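Local structure of thymine dioxygenase (Neurospora crassa, 5C3P) at residues K120-I125 with I190-H195; S221-F226 with S290-C295. The protein is probably a non-haem iron and 2-oxoglutarate-dependent dioxygenase that oxidises thymine. All coordinates share one frame; numbering follows the deposited sequence.

Contact 1: residues K120-I125 with I190-H195; sequences KESYEI and ILRLLH. With AKG (2-oxoglutaric acid), chain F.
Glu121 and His195 lie side by side on one face of an antiparallel pair of strands, and their polar ends meet there: His195 ND1 donates to Glu121 OE2 over 2.6 Å. The carboxylate oxygen receives this bond on its anti lone pair and sits close to the imidazole plane, although the two flat groups are turned 32° apart. The other oxygen of Glu121 is held by Lys78 and Tyr92, so both ends of the buried carboxylate are gripped and its rotation is fixed. On the same face the packing turns apolar and close. Tyr123 CD2 rests 4.1 Å from Leu193 CD1, Ile125 CD1 meets Leu191 CD2 at 4.0 Å, and helices 57-71 and 147-173 cover this layer. Between the strands the backbone ladder is regular, with paired bonds at Glu121 and His195, Tyr123 and Leu193, and Ile125 and Leu191. Strand 190-200 is part of the major sheet of the double-stranded beta-helix typical of 2-oxoglutarate oxygenases; strand 121-125 extends that sheet, and the other face of the pair looks into the 2-oxoglutarate pocket. Its polar part is looser, and Arg192 and Lys120 are partly exposed. Arg192 leaves the strand with CG anti to the backbone N (chi1 -178°) and bends about CG-CD (chi3 -80°), which carries NH1 to the C1 carboxylate of 2-oxoglutarate, 2.8 Å from its O2 in a weak, bent bond. Glu124 runs alongside, its carboxylate plane steeply inclined to the guanidinium, and OE1 makes only a long salt bridge of 3.7 Å to Arg192 NE. A leucine in place of Arg192 would probably leave O2 of 2-oxoglutarate without this donor and Glu124 OE1 without its opposing charge. A close spot remains on this face where Leu194 CD2 packs on Ser122 CB at 3.8 Å.

Contact 2: residues S221-F226 with S290-C295; sequences SITLLF and SIAYFC. With AKG (2-oxoglutaric acid), chain F.
With CG anti to its carbonyl carbon (chi1 -61°), Phe294 lies alongside Thr223, whose OG1 takes the same position (chi1 -60°) and comes 3.3 Å from Phe294 CD1. That hydroxyl is hydrogen-bonded to Asp218, a metal ligand, so the threonine probably helps to position the first shell. The far end of the Phe294 ring turns its edge to 2-oxoglutarate, CZ standing 3.3 Å from O1. At the other end of the ligand Ser290 OG donates to O4 at 2.7 Å, and Leu225 CD2 touches O3 of the same carboxylate at 3.4 Å. The 2-oxoglutarate is thus laid along one face of the antiparallel pair, over Ala292, whose methyl group touches both Thr223 CG2 and Leu225 CD1. On the reverse face Leu224 CD1 packs 3.9 Å from Tyr293 CD2. A classic beta bulge ends the ladder: Ser221 and Ile222 both face Cys295, whose O accepts from Ser221 N at 3.0 Å and from Ser221 OG, the hydroxyl approaching from above the carbonyl plane. Strands 251-256 and 190-200 flank the pair within the sheet, while helix 147-173 covers its reverse face, with Phe154 edge-to-face on Phe226 and Phe155 likewise on Tyr293, and helix 57-71 packs against Phe226 and Ile291.

Overall arrangement
Both contacts are buried pairings of antiparallel strands in one sheet, and they share a seam: strands 190-200 and 284-295 are neighbours, joined by Arg192 N to Ala292 O and Ile190 O to Phe294 N, each a probable hydrogen bond. Contact 2 sits near the centre of the chain, contact 1 nearer the sheet's margin, their centres about 10 Å apart. Place shows in chemistry. Contact 1 has a histidine-carboxylate bond with a buried glutamate and a charged pocket side on which Arg192 and Lys120 are partly exposed; contact 2 is mainly apolar, with hydroxyls as its polar side-chain groups. Both line the 2-oxoglutarate site, which Tyr196 and Arg288 help complete, while helices 57-71 and 147-173 back both.

Contact 1: residues K120-I125 with I190-H195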
ATOM      1  N   LYS A 120      -3.750  -8.292 -12.934  1.00 34.81           N
ATOM      2  CA  LYS A 120      -4.426  -7.950 -11.692  1.00 35.39           C
ATOM      3  C   LYS A 120      -5.677  -7.149 -11.959  1.00 34.74           C
ATOM      4  O   LYS A 120      -5.828  -6.553 -13.014  1.00 34.13           O
ATOM      5  CB  LYS A 120      -3.500  -7.117 -10.793  1.00 36.38           C
ATOM      6  CG  LYS A 120      -3.300  -5.685 -11.264  1.00 38.45           C
ATOM      7  CD  LYS A 120      -2.415  -4.874 -10.327  1.00 40.86           C
ATOM      8  CE  LYS A 120      -2.597  -3.382 -10.564  1.00 43.00           C
ATOM      9  NZ  LYS A 120      -1.626  -2.551  -9.795  1.00 45.03           N
ATOM     10  N   GLU A 121      -6.567  -7.129 -10.982  1.00 34.16           N
ATOM     11  CA  GLU A 121      -7.688  -6.200 -10.993  1.00 34.66           C
ATOM     12  C   GLU A 121      -7.802  -5.610  -9.590  1.00 33.50           C
ATOM     13  O   GLU A 121      -7.217  -6.138  -8.632  1.00 32.16           O
ATOM     14  CB  GLU A 121      -8.973  -6.899 -11.427  1.00 36.37           C
ATOM     15  CG  GLU A 121      -9.332  -8.125 -10.606  1.00 38.86           C
ATOM     16  CD  GLU A 121     -10.519  -8.892 -11.164  1.00 41.57           C
ATOM     17  OE1 GLU A 121     -11.254  -8.356 -12.018  1.00 45.49           O
ATOM     18  OE2 GLU A 121     -10.725 -10.044 -10.745  1.00 42.89           O
ATOM     19  N   SER A 122      -8.513  -4.500  -9.468  1.00 31.76           N
ATOM     20  CA  SER A 122      -8.591  -3.827  -8.186  1.00 33.49           C
ATOM     21  C   SER A 122      -9.910  -3.104  -7.979  1.00 32.64           C
ATOM     22  O   SER A 122     -10.707  -2.939  -8.900  1.00 32.57           O
ATOM     23  CB  SER A 122      -7.386  -2.888  -7.969  1.00 33.09           C
ATOM     24  OG  SER A 122      -7.481  -1.724  -8.754  1.00 34.99           O
ATOM     25  N   TYR A 123     -10.144  -2.740  -6.727  1.00 32.02           N
ATOM     26  CA  TYR A 123     -11.338  -2.022  -6.334  1.00 33.30           C
ATOM     27  C   TYR A 123     -10.945  -1.065  -5.238  1.00 33.24           C
ATOM     28  O   TYR A 123     -10.458  -1.475  -4.190  1.00 32.44           O
ATOM     29  CB  TYR A 123     -12.424  -2.976  -5.853  1.00 34.61           C
ATOM     30  CG  TYR A 123     -13.727  -2.282  -5.507  1.00 37.66           C
ATOM     31  CD1 TYR A 123     -14.641  -1.936  -6.496  1.00 39.52           C
ATOM     32  CD2 TYR A 123     -14.044  -1.966  -4.192  1.00 39.53           C
ATOM     33  CE1 TYR A 123     -15.836  -1.302  -6.180  1.00 41.31           C
ATOM     34  CE2 TYR A 123     -15.238  -1.335  -3.871  1.00 40.31           C
ATOM     35  CZ  TYR A 123     -16.124  -1.002  -4.865  1.00 40.15           C
ATOM     36  OH  TYR A 123     -17.299  -0.373  -4.532  1.00 43.24           O
ATOM     37  N   GLU A 124     -11.144   0.216  -5.499  1.00 35.21           N
ATOM     38  CA  GLU A 124     -10.679   1.266  -4.608  1.00 35.68           C
ATOM     39  C   GLU A 124     -11.827   1.971  -3.902  1.00 33.23           C
ATOM     40  O   GLU A 124     -12.840   2.318  -4.507  1.00 30.68           O
ATOM     41  CB  GLU A 124      -9.859   2.264  -5.405  1.00 39.78           C
ATOM     42  CG  GLU A 124      -8.505   1.712  -5.793  1.00 44.75           C
ATOM     43  CD  GLU A 124      -8.207   1.884  -7.260  1.00 51.55           C
ATOM     44  OE1 GLU A 124      -7.172   2.512  -7.551  1.00 59.13           O
ATOM     45  OE2 GLU A 124      -9.006   1.390  -8.114  1.00 54.14           O
ATOM     46  N   ILE A 125     -11.625   2.188  -2.610  1.00 32.33           N
ATOM     47  CA  ILE A 125     -12.615   2.757  -1.727  1.00 34.00           C
ATOM     48  C   ILE A 125     -11.952   3.909  -1.000  1.00 32.54           C
ATOM     49  O   ILE A 125     -10.861   3.742  -0.462  1.00 29.97           O
ATOM     50  CB  ILE A 125     -13.082   1.690  -0.721  1.00 36.03           C
ATOM     51  CG1 ILE A 125     -13.817   0.565  -1.458  1.00 37.86           C
ATOM     52  CG2 ILE A 125     -13.956   2.287   0.373  1.00 36.28           C
ATOM     53  CD1 ILE A 125     -13.764  -0.749  -0.709  1.00 39.30           C
ATOM     54  N   ILE A 190      -6.967   5.691   0.788  1.00 29.32           N
ATOM     55  CA  ILE A 190      -7.579   4.816  -0.216  1.00 29.86           C
ATOM     56  C   ILE A 190      -7.364   3.368   0.204  1.00 30.30           C
ATOM     57  O   ILE A 190      -6.223   2.929   0.386  1.00 29.54           O
ATOM     58  CB  ILE A 190      -6.965   5.012  -1.621  1.00 30.90           C
ATOM     59  CG1 ILE A 190      -7.217   6.443  -2.127  1.00 32.26           C
ATOM     60  CG2 ILE A 190      -7.509   3.982  -2.620  1.00 30.87           C
ATOM     61  CD1 ILE A 190      -8.673   6.799  -2.361  1.00 32.57           C
ATOM     62  N   LEU A 191      -8.473   2.639   0.335  1.00 29.52           N
ATOM     63  CA  LEU A 191      -8.461   1.213   0.554  1.00 29.26           C
ATOM     64  C   LEU A 191      -8.516   0.545  -0.809  1.00 29.47           C
ATOM     65  O   LEU A 191      -9.510   0.672  -1.518  1.00 29.59           O
ATOM     66  CB  LEU A 191      -9.680   0.796   1.398  1.00 30.19           C
ATOM     67  CG  LEU A 191      -9.906  -0.712   1.629  1.00 31.11           C
ATOM     68  CD1 LEU A 191      -8.771  -1.341   2.416  1.00 30.84           C
ATOM     69  CD2 LEU A 191     -11.222  -0.944   2.352  1.00 31.49           C
ATOM     70  N   ARG A 192      -7.454  -0.171  -1.176  1.00 29.35           N
ATOM     71  CA  ARG A 192      -7.411  -0.873  -2.458  1.00 29.01           C
ATOM     72  C   ARG A 192      -7.427  -2.389  -2.293  1.00 29.36           C
ATOM     73  O   ARG A 192      -6.447  -2.985  -1.837  1.00 32.17           O
ATOM     74  CB  ARG A 192      -6.171  -0.471  -3.259  1.00 30.01           C
ATOM     75  CG  ARG A 192      -6.096  -1.129  -4.647  1.00 29.89           C
ATOM     76  CD  ARG A 192      -4.745  -0.919  -5.313  1.00 30.28           C
ATOM     77  NE  ARG A 192      -4.628   0.397  -5.910  1.00 30.69           N
ATOM     78  CZ  ARG A 192      -3.518   0.890  -6.458  1.00 32.61           C
ATOM     79  NH1 ARG A 192      -2.389   0.189  -6.472  1.00 31.78           N
ATOM     80  NH2 ARG A 192      -3.535   2.114  -6.977  1.00 33.53           N
ATOM     81  N   LEU A 193      -8.525  -3.014  -2.702  1.00 28.86           N
ATOM     82  CA  LEU A 193      -8.593  -4.474  -2.791  1.00 28.78           C
ATOM     83  C   LEU A 193      -7.919  -4.922  -4.091  1.00 28.69           C
ATOM     84  O   LEU A 193      -8.193  -4.360  -5.147  1.00 29.09           O
ATOM     85  CB  LEU A 193     -10.039  -4.943  -2.784  1.00 28.42           C
ATOM     86  CG  LEU A 193     -10.941  -4.364  -1.684  1.00 29.36           C
ATOM     87  CD1 LEU A 193     -12.357  -4.902  -1.841  1.00 29.47           C
ATOM     88  CD2 LEU A 193     -10.401  -4.674  -0.303  1.00 29.03           C
ATOM     89  N   LEU A 194      -7.047  -5.923  -4.004  1.00 27.99           N
ATOM     90  CA  LEU A 194      -6.343  -6.444  -5.165  1.00 28.98           C
ATOM     91  C   LEU A 194      -6.595  -7.920  -5.358  1.00 28.67           C
ATOM     92  O   LEU A 194      -6.669  -8.704  -4.404  1.00 26.94           O
ATOM     93  CB  LEU A 194      -4.837  -6.220  -5.048  1.00 30.36           C
ATOM     94  CG  LEU A 194      -4.389  -4.765  -5.147  1.00 32.62           C
ATOM     95  CD1 LEU A 194      -3.156  -4.497  -4.295  1.00 32.74           C
ATOM     96  CD2 LEU A 194      -4.145  -4.394  -6.602  1.00 34.40           C
ATOM     97  N   HIS A 195      -6.717  -8.299  -6.620  1.00 28.59           N
ATOM     98  CA  HIS A 195      -6.894  -9.685  -6.980  1.00 29.48           C
ATOM     99  C   HIS A 195      -5.984  -9.959  -8.150  1.00 29.28           C
ATOM    100  O   HIS A 195      -6.104  -9.317  -9.191  1.00 29.73           O
ATOM    101  CB  HIS A 195      -8.348  -9.953  -7.364  1.00 30.90           C
ATOM    102  CG  HIS A 195      -8.594 -11.320  -7.934  1.00 32.92           C
ATOM    103  ND1 HIS A 195      -9.241 -11.518  -9.138  1.00 35.29           N
ATOM    104  CD2 HIS A 195      -8.301 -12.554  -7.464  1.00 34.62           C
ATOM    105  CE1 HIS A 195      -9.331 -12.813  -9.385  1.00 34.35           C
ATOM    106  NE2 HIS A 195      -8.773 -13.465  -8.381  1.00 34.92           N
TER
HETATM  107  C1  AKG F 402       0.417  -1.517  -4.673  1.00 43.53           C
HETATM  108  O1  AKG F 402       0.882  -0.365  -4.520  1.00 43.66           O
HETATM  109  O2  AKG F 402      -0.739  -1.696  -5.127  1.00 42.95           O
HETATM  110  C2  AKG F 402       1.267  -2.667  -4.320  1.00 44.30           C
HETATM  111  O5  AKG F 402       2.468  -2.505  -4.107  1.00 43.23           O
HETATM  112  C3  AKG F 402       0.648  -4.047  -4.226  1.00 43.43           C
HETATM  113  C4  AKG F 402       1.562  -5.028  -3.498  1.00 41.75           C
HETATM  114  C5  AKG F 402       0.898  -6.361  -3.239  1.00 41.01           C
HETATM  115  O3  AKG F 402       1.438  -7.118  -2.406  1.00 41.37           O
HETATM  116  O4  AKG F 402      -0.129  -6.692  -3.871  1.00 39.30           O

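Contact 2: residues S221-F226 with S290-C295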
ATOM      1  N   SER A 221       2.106   8.798   2.051  1.00 31.63           N
ATOM      2  CA  SER A 221       2.936   8.766   3.241  1.00 32.88           C
ATOM      3  C   SER A 221       3.265   7.328   3.659  1.00 33.35           C
ATOM      4  O   SER A 221       4.438   6.921   3.660  1.00 35.25           O
ATOM      5  CB  SER A 221       2.302   9.555   4.378  1.00 32.82           C
ATOM      6  OG  SER A 221       0.909   9.306   4.438  1.00 36.17           O
ATOM      7  N   ILE A 222       2.233   6.571   4.002  1.00 31.26           N
ATOM      8  CA  ILE A 222       2.389   5.225   4.521  1.00 32.45           C
ATOM      9  C   ILE A 222       1.417   4.311   3.761  1.00 30.46           C
ATOM     10  O   ILE A 222       0.311   4.724   3.424  1.00 29.18           O
ATOM     11  CB  ILE A 222       2.121   5.238   6.046  1.00 35.64           C
ATOM     12  CG1 ILE A 222       3.339   5.799   6.801  1.00 37.33           C
ATOM     13  CG2 ILE A 222       1.688   3.884   6.589  1.00 36.35           C
ATOM     14  CD1 ILE A 222       4.523   4.872   6.933  1.00 37.84           C
ATOM     15  N   THR A 223       1.849   3.092   3.464  1.00 28.21           N
ATOM     16  CA  THR A 223       0.954   2.057   2.939  1.00 27.71           C
ATOM     17  C   THR A 223       0.927   0.873   3.898  1.00 27.92           C
ATOM     18  O   THR A 223       1.979   0.384   4.331  1.00 28.37           O
ATOM     19  CB  THR A 223       1.394   1.569   1.545  1.00 27.11           C
ATOM     20  OG1 THR A 223       1.390   2.663   0.648  1.00 26.34           O
ATOM     21  CG2 THR A 223       0.464   0.492   1.002  1.00 27.55           C
ATOM     22  N   LEU A 224      -0.281   0.437   4.244  1.00 28.46           N
ATOM     23  CA  LEU A 224      -0.487  -0.765   5.055  1.00 29.31           C
ATOM     24  C   LEU A 224      -0.856  -1.871   4.112  1.00 29.44           C
ATOM     25  O   LEU A 224      -1.886  -1.782   3.438  1.00 31.03           O
ATOM     26  CB  LEU A 224      -1.642  -0.569   6.040  1.00 30.78           C
ATOM     27  CG  LEU A 224      -1.603   0.677   6.900  1.00 31.42           C
ATOM     28  CD1 LEU A 224      -2.864   0.753   7.751  1.00 32.23           C
ATOM     29  CD2 LEU A 224      -0.358   0.640   7.765  1.00 32.14           C
ATOM     30  N   LEU A 225      -0.017  -2.902   4.037  1.00 29.10           N
ATOM     31  CA  LEU A 225      -0.196  -3.970   3.052  1.00 29.50           C
ATOM     32  C   LEU A 225      -0.498  -5.305   3.724  1.00 28.89           C
ATOM     33  O   LEU A 225       0.350  -5.872   4.429  1.00 27.62           O
ATOM     34  CB  LEU A 225       1.046  -4.110   2.157  1.00 31.69           C
ATOM     35  CG  LEU A 225       0.958  -5.251   1.137  1.00 35.29           C
ATOM     36  CD1 LEU A 225      -0.084  -4.955   0.062  1.00 35.13           C
ATOM     37  CD2 LEU A 225       2.314  -5.511   0.502  1.00 38.99           C
ATOM     38  N   PHE A 226      -1.706  -5.802   3.476  1.00 27.76           N
ATOM     39  CA  PHE A 226      -2.145  -7.089   3.963  1.00 27.69           C
ATOM     40  C   PHE A 226      -2.042  -8.090   2.816  1.00 27.60           C
ATOM     41  O   PHE A 226      -2.693  -7.926   1.792  1.00 28.41           O
ATOM     42  CB  PHE A 226      -3.593  -6.988   4.446  1.00 27.98           C
ATOM     43  CG  PHE A 226      -3.809  -5.952   5.519  1.00 29.04           C
ATOM     44  CD1 PHE A 226      -3.995  -4.612   5.193  1.00 29.21           C
ATOM     45  CD2 PHE A 226      -3.834  -6.314   6.859  1.00 28.82           C
ATOM     46  CE1 PHE A 226      -4.203  -3.657   6.180  1.00 29.77           C
ATOM     47  CE2 PHE A 226      -4.047  -5.363   7.848  1.00 29.32           C
ATOM     48  CZ  PHE A 226      -4.226  -4.031   7.512  1.00 28.45           C
ATOM     49  N   SER A 290      -4.440  -9.490  -2.061  1.00 27.69           N
ATOM     50  CA  SER A 290      -3.824  -8.565  -1.128  1.00 26.87           C
ATOM     51  C   SER A 290      -4.726  -7.360  -0.994  1.00 28.04           C
ATOM     52  O   SER A 290      -5.654  -7.162  -1.794  1.00 27.62           O
ATOM     53  CB  SER A 290      -2.436  -8.137  -1.621  1.00 27.07           C
ATOM     54  OG  SER A 290      -2.562  -7.362  -2.792  1.00 26.71           O
ATOM     55  N   ILE A 291      -4.449  -6.565   0.030  1.00 28.10           N
ATOM     56  CA  ILE A 291      -5.195  -5.350   0.323  1.00 28.85           C
ATOM     57  C   ILE A 291      -4.189  -4.289   0.754  1.00 29.33           C
ATOM     58  O   ILE A 291      -3.463  -4.488   1.727  1.00 28.15           O
ATOM     59  CB  ILE A 291      -6.235  -5.565   1.449  1.00 30.16           C
ATOM     60  CG1 ILE A 291      -7.280  -6.602   1.027  1.00 31.04           C
ATOM     61  CG2 ILE A 291      -6.942  -4.255   1.791  1.00 31.28           C
ATOM     62  CD1 ILE A 291      -8.224  -7.015   2.134  1.00 30.96           C
ATOM     63  N   ALA A 292      -4.131  -3.197  -0.007  1.00 30.04           N
ATOM     64  CA  ALA A 292      -3.270  -2.060   0.291  1.00 30.44           C
ATOM     65  C   ALA A 292      -4.108  -0.874   0.759  1.00 30.09           C
ATOM     66  O   ALA A 292      -5.067  -0.484   0.105  1.00 32.18           O
ATOM     67  CB  ALA A 292      -2.463  -1.668  -0.938  1.00 30.94           C
ATOM     68  N   TYR A 293      -3.737  -0.292   1.885  1.00 27.96           N
ATOM     69  CA  TYR A 293      -4.432   0.875   2.390  1.00 28.65           C
ATOM     70  C   TYR A 293      -3.451   2.026   2.330  1.00 27.87           C
ATOM     71  O   TYR A 293      -2.496   2.075   3.109  1.00 27.43           O
ATOM     72  CB  TYR A 293      -4.911   0.613   3.814  1.00 28.26           C
ATOM     73  CG  TYR A 293      -5.769   1.701   4.399  1.00 29.09           C
ATOM     74  CD1 TYR A 293      -7.123   1.772   4.121  1.00 30.19           C
ATOM     75  CD2 TYR A 293      -5.222   2.652   5.245  1.00 30.11           C
ATOM     76  CE1 TYR A 293      -7.915   2.772   4.683  1.00 32.09           C
ATOM     77  CE2 TYR A 293      -5.997   3.650   5.807  1.00 30.60           C
ATOM     78  CZ  TYR A 293      -7.342   3.696   5.529  1.00 29.84           C
ATOM     79  OH  TYR A 293      -8.094   4.686   6.085  1.00 31.83           O
ATOM     80  N   PHE A 294      -3.665   2.901   1.354  1.00 28.71           N
ATOM     81  CA  PHE A 294      -2.761   4.002   1.071  1.00 28.91           C
ATOM     82  C   PHE A 294      -3.152   5.174   1.941  1.00 30.19           C
ATOM     83  O   PHE A 294      -4.271   5.716   1.818  1.00 29.70           O
ATOM     84  CB  PHE A 294      -2.825   4.396  -0.405  1.00 29.40           C
ATOM     85  CG  PHE A 294      -2.419   3.295  -1.337  1.00 29.53           C
ATOM     86  CD1 PHE A 294      -1.074   2.982  -1.525  1.00 29.19           C
ATOM     87  CD2 PHE A 294      -3.378   2.560  -2.025  1.00 29.03           C
ATOM     88  CE1 PHE A 294      -0.700   1.958  -2.385  1.00 29.42           C
ATOM     89  CE2 PHE A 294      -3.011   1.540  -2.888  1.00 28.76           C
ATOM     90  CZ  PHE A 294      -1.670   1.233  -3.069  1.00 28.60           C
ATOM     91  N   CYS A 295      -2.237   5.530   2.841  1.00 30.45           N
ATOM     92  CA  CYS A 295      -2.432   6.626   3.765  1.00 32.07           C
ATOM     93  C   CYS A 295      -1.762   7.880   3.209  1.00 33.19           C
ATOM     94  O   CYS A 295      -0.649   7.825   2.663  1.00 33.04           O
ATOM     95  CB  CYS A 295      -1.857   6.302   5.137  1.00 32.84           C
ATOM     96  SG  CYS A 295      -2.389   4.729   5.863  1.00 35.19           S
TER
HETATM   97  C1  AKG F 402       0.417  -1.517  -4.673  1.00 43.53           C
HETATM   98  O1  AKG F 402       0.882  -0.365  -4.520  1.00 43.66           O
HETATM   99  O2  AKG F 402      -0.739  -1.696  -5.127  1.00 42.95           O
HETATM  100  C2  AKG F 402       1.267  -2.667  -4.320  1.00 44.30           C
HETATM  101  O5  AKG F 402       2.468  -2.505  -4.107  1.00 43.23           O
HETATM  102  C3  AKG F 402       0.648  -4.047  -4.226  1.00 43.43           C
HETATM  103  C4  AKG F 402       1.562  -5.028  -3.498  1.00 41.75           C
HETATM  104  C5  AKG F 402       0.898  -6.361  -3.239  1.00 41.01           C
HETATM  105  O3  AKG F 402       1.438  -7.118  -2.406  1.00 41.37           O
HETATM  106  O4  AKG F 402      -0.129  -6.692  -3.871  1.00 39.30           O